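Side-chain contacts in citrate lyase (Yersinia pestis, PDB 3QLL), which probably acts as a magnesium-dependent lyase related to the beta subunit of citrate lyase, though its substrate is uncertain: residues A122-G127 / R149-A154; D192-A195 / A200-W203. One frame throughout, in Å; residues are numbered along the deposited sequence.

Interaction 1 of 2, residues A122-G127 / R149-A154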
loop_
_atom_site.group_PDB
_atom_site.type_symbol
_atom_site.label_atom_id
_atom_site.label_comp_id
_atom_site.label_asym_id
_atom_site.label_seq_id
_atom_site.Cartn_x
_atom_site.Cartn_y
_atom_site.Cartn_z
ATOM N N ALA A 122 -8.962 9.856 37.066
ATOM C CA ALA A 122 -10.310 9.606 37.556
ATOM C C ALA A 122 -10.667 8.113 37.483
ATOM O O ALA A 122 -11.159 7.552 38.465
ATOM C CB ALA A 122 -11.316 10.447 36.785
ATOM N N LEU A 123 -10.340 7.462 36.363
ATOM C CA LEU A 123 -10.595 6.032 36.200
ATOM C C LEU A 123 -9.911 5.184 37.277
ATOM O O LEU A 123 -10.546 4.333 37.907
ATOM C CB LEU A 123 -10.155 5.546 34.800
ATOM C CG LEU A 123 -11.119 5.858 33.650
ATOM C CD1 LEU A 123 -10.611 5.332 32.319
ATOM C CD2 LEU A 123 -12.537 5.352 33.953
ATOM N N LEU A 124 -8.641 5.471 37.539
ATOM C CA LEU A 124 -7.862 4.669 38.463
ATOM C C LEU A 124 -8.295 4.859 39.920
ATOM O O LEU A 124 -8.094 3.970 40.752
ATOM C CB LEU A 124 -6.379 4.984 38.300
ATOM C CG LEU A 124 -5.833 4.632 36.917
ATOM C CD1 LEU A 124 -4.430 5.208 36.779
ATOM C CD2 LEU A 124 -5.843 3.128 36.699
ATOM N N GLU A 125 -8.919 6.002 40.206
ATOM C CA GLU A 125 -9.378 6.329 41.554
ATOM C C GLU A 125 -10.722 5.682 41.901
ATOM O O GLU A 125 -10.815 4.932 42.874
ATOM C CB GLU A 125 -9.497 7.848 41.726
ATOM C CG GLU A 125 -9.885 8.270 43.140
ATOM C CD GLU A 125 -8.781 9.033 43.843
ATOM O OE1 GLU A 125 -7.651 9.069 43.305
ATOM O OE2 GLU A 125 -9.027 9.574 44.944
ATOM N N CYS A 126 -11.768 6.038 41.153
ATOM C CA CYS A 126 -13.124 5.605 41.501
ATOM C C CYS A 126 -13.384 4.146 41.130
ATOM O O CYS A 126 -14.533 3.702 41.119
ATOM C CB CYS A 126 -14.169 6.541 40.881
ATOM S SG CYS A 126 -15.824 6.508 41.641
ATOM N N GLY A 127 -12.324 3.412 40.785
ATOM C CA GLY A 127 -12.407 1.963 40.784
ATOM C C GLY A 127 -12.972 1.311 39.533
ATOM O O GLY A 127 -12.637 0.164 39.226
ATOM N N ARG A 149 -0.479 -1.588 31.301
ATOM C CA ARG A 149 0.130 -1.599 32.645
ATOM C C ARG A 149 -0.645 -0.736 33.658
ATOM O O ARG A 149 -0.767 -1.105 34.818
ATOM C CB ARG A 149 1.603 -1.151 32.594
ATOM C CG ARG A 149 2.559 -2.124 31.930
ATOM C CD ARG A 149 3.714 -1.340 31.329
ATOM N NE ARG A 149 4.621 -2.186 30.579
ATOM C CZ ARG A 149 5.470 -1.729 29.664
ATOM N NH1 ARG A 149 5.523 -0.425 29.393
ATOM N NH2 ARG A 149 6.265 -2.579 29.024
ATOM N N LEU A 150 -1.162 0.407 33.219
ATOM C CA LEU A 150 -1.936 1.243 34.120
ATOM C C LEU A 150 -3.162 0.548 34.669
ATOM O O LEU A 150 -3.522 0.746 35.824
ATOM C CB LEU A 150 -2.362 2.534 33.425
ATOM C CG LEU A 150 -1.180 3.497 33.297
ATOM C CD1 LEU A 150 -1.615 4.728 32.512
ATOM C CD2 LEU A 150 -0.564 3.822 34.679
HETATM N N MSE A 151 -3.778 -0.297 33.863
HETATM C CA MSE A 151 -4.976 -0.980 34.298
HETATM C C MSE A 151 -4.801 -2.444 34.691
HETATM O O MSE A 151 -5.791 -3.167 34.848
HETATM C CB MSE A 151 -6.050 -0.808 33.245
HETATM C CG MSE A 151 -6.585 0.600 33.265
HETATM SE SE MSE A 151 -7.828 0.772 31.872
HETATM C CE MSE A 151 -6.674 0.151 30.438
HETATM N N MSE A 152 -3.553 -2.870 34.871
HETATM C CA MSE A 152 -3.261 -4.239 35.289
HETATM C C MSE A 152 -3.834 -4.479 36.691
HETATM O O MSE A 152 -4.315 -5.576 36.993
HETATM C CB MSE A 152 -1.757 -4.524 35.247
ATOM N N PHE A 153 -3.741 -3.468 37.558
ATOM C CA PHE A 153 -4.510 -3.464 38.804
ATOM C C PHE A 153 -5.860 -2.777 38.593
ATOM O O PHE A 153 -5.971 -1.883 37.751
ATOM C CB PHE A 153 -3.723 -2.775 39.911
ATOM N N ALA A 154 -6.863 -3.183 39.369
ATOM C CA ALA A 154 -8.270 -2.852 39.102
ATOM C C ALA A 154 -8.765 -3.455 37.780
ATOM O O ALA A 154 -8.292 -4.505 37.340
ATOM C CB ALA A 154 -8.492 -1.335 39.108
#
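Two neighbouring helices on the outside of the (beta/alpha)8 barrel, 114-125 and 141-150, meet here where both run out at their C-terminal ends, and Leu-124 of the first reaches over to Leu-150 and Met-151 of the second. This is the end of the barrel opposite the C-terminal strand ends, where active sites of this fold lie. A leucine methyl carries the contact: CD2 of Leu-124 sits 3.4 Å from O of Leu-150, the angle at the oxygen between C and that methyl being about 124°. The methyl comes to the oxygen from well above the carbonyl plane, over one face. With CG set opposite the carbonyl carbon and beside the backbone N (chi1 -63°), the isobutyl end swings nearer segment 149-154 than the direction of its CB suggests. The same CD2 lies 4.3 Å from CG of Met-151, a buried selenomethionine just past the end of helix 141-150. CD1 of Leu-124 is turned toward the Leu-150 side chain, a looser approach of 4.6 Å to CD2 of Leu-150. No hydrogen bond joins the segments, and Leu-124 and Ala-154 are exposed; Leu-129 packs on Met-151, Ala-154 and Leu-123, while helix 83-91 covers Ala-122 from another direction. Farther along, past both helices, the two segments touch more lightly, CB of Ala-154 lying 4.4 Å from O of Gly-127.

Interaction 2 of 2, residues D192-A195 / A200-W203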
loop_
_atom_site.group_PDB
_atom_site.type_symbol
_atom_site.label_atom_id
_atom_site.label_comp_id
_atom_site.label_asym_id
_atom_site.label_seq_id
_atom_site.Cartn_x
_atom_site.Cartn_y
_atom_site.Cartn_z
ATOM N N ASP A 192 -9.727 11.966 10.579
ATOM C CA ASP A 192 -8.403 12.477 10.982
ATOM C C ASP A 192 -7.265 12.039 10.060
ATOM O O ASP A 192 -6.342 12.820 9.775
ATOM C CB ASP A 192 -8.103 12.105 12.433
ATOM C CG ASP A 192 -8.828 13.018 13.425
ATOM O OD1 ASP A 192 -8.901 14.233 13.155
ATOM O OD2 ASP A 192 -9.355 12.532 14.454
HETATM N N MSE A 193 -7.352 10.798 9.583
HETATM C CA MSE A 193 -6.394 10.217 8.630
HETATM C C MSE A 193 -6.340 11.055 7.333
HETATM O O MSE A 193 -5.270 11.484 6.911
HETATM C CB MSE A 193 -6.770 8.754 8.323
HETATM C CG MSE A 193 -5.743 7.997 7.410
HETATM SE SE MSE A 193 -4.066 7.849 8.456
HETATM C CE MSE A 193 -4.569 6.304 9.603
ATOM N N ALA A 194 -7.512 11.335 6.751
ATOM C CA ALA A 194 -7.600 12.204 5.564
ATOM C C ALA A 194 -7.036 13.597 5.841
ATOM O O ALA A 194 -6.243 14.121 5.049
ATOM C CB ALA A 194 -9.070 12.311 5.082
ATOM N N ALA A 195 -7.361 14.142 7.008
ATOM C CA ALA A 195 -6.887 15.472 7.362
ATOM C C ALA A 195 -5.378 15.479 7.586
ATOM O O ALA A 195 -4.714 16.387 7.155
ATOM C CB ALA A 195 -7.627 15.997 8.622
ATOM N N ALA A 200 -8.885 13.916 0.737
ATOM C CA ALA A 200 -10.343 13.852 0.930
ATOM C C ALA A 200 -10.718 12.605 1.738
ATOM O O ALA A 200 -9.991 11.628 1.719
ATOM C CB ALA A 200 -11.079 13.863 -0.437
ATOM N N SER A 201 -11.847 12.656 2.437
ATOM C CA SER A 201 -12.385 11.554 3.248
ATOM C C SER A 201 -12.945 10.367 2.463
ATOM O O SER A 201 -13.371 9.365 3.055
ATOM C CB SER A 201 -13.457 12.070 4.205
ATOM O OG SER A 201 -12.885 12.778 5.261
ATOM N N THR A 202 -13.089 10.533 1.158
ATOM C CA THR A 202 -13.626 9.480 0.312
ATOM C C THR A 202 -12.776 8.182 0.317
ATOM O O THR A 202 -11.626 8.168 0.773
ATOM C CB THR A 202 -13.826 9.965 -1.092
ATOM O OG1 THR A 202 -12.602 10.498 -1.612
ATOM C CG2 THR A 202 -14.957 11.048 -1.059
ATOM N N TRP A 203 -13.444 7.079 -0.025
ATOM C CA TRP A 203 -12.857 5.742 -0.075
ATOM C C TRP A 203 -11.438 5.620 -0.703
ATOM O O TRP A 203 -10.537 5.034 -0.093
ATOM C CB TRP A 203 -13.800 4.752 -0.763
ATOM C CG TRP A 203 -13.321 3.332 -0.555
ATOM C CD1 TRP A 203 -12.528 2.587 -1.402
ATOM C CD2 TRP A 203 -13.587 2.490 0.587
ATOM N NE1 TRP A 203 -12.300 1.336 -0.856
ATOM C CE2 TRP A 203 -12.930 1.250 0.358
ATOM C CE3 TRP A 203 -14.331 2.648 1.762
ATOM C CZ2 TRP A 203 -13.001 0.178 1.264
ATOM C CZ3 TRP A 203 -14.386 1.572 2.691
ATOM C CH2 TRP A 203 -13.731 0.360 2.423
#
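Ala-194 on helix 190-197 rests its methyl against Ala-200 and Ser-201 in the turn that leads to helix 203-220, a local closure between successive helices of the (beta/alpha)8 barrel. The tight part is small. CB of Ala-194 is 3.6 Å from O of Ala-200 and 3.7 Å from C of the same residue. The methyl lies over the face of the Ala-200 carbonyl, about 70° out of its plane as measured at O, where the angle between C and the methyl is about 89°. Ser-201 then closes one flank: its OG, set opposite its own carbonyl carbon and beside the backbone N by a chi1 of -74°, stands 3.8 Å from CB of Ala-194. Seen from that buried methyl, carbonyl and hydroxyl lie in directions roughly at right angles.

Beyond this touch the contact is loose. Ser-201 is exposed, and the methyl of Ala-200 is directed away from the helix. Ala-200 packs on Asp-247 of the second subunit, and its backbone also hydrogen-bonds to that subunit. On the helix, Asp-192 likewise turns away, its OD2 close to OE1 of Glu-165; both are predicted magnesium ligands, and two carboxylates brought together in this way are consistent with a shared metal. Since no hydrogen bond spans the segments, the turn is held to the helix here by van der Waals contact with one methyl, while backbone hydrogen bonds from Ala-200 reach the second subunit.

Overall arrangement
From the N terminus the chain first lays down strands 47-52, 69-73 and 104-107 of the barrel, then helix 114-125, whose end opens interaction 1. That contact closes after strand 132-135 and helix 141-150, and so ties together consecutive strand-helix units. Two more strands, 159-164 and 183-188, follow before interaction 2, which closes a much shorter loop, only four residues separating its two segments, at the turn from helix 190-197 into helix 203-220. The two are in series, neither nested nor crossing. They sit on opposite sides of the chain's centre, with their own centres 34 Å apart, one at a solvent-facing surface, the other near the predicted magnesium site and the second subunit.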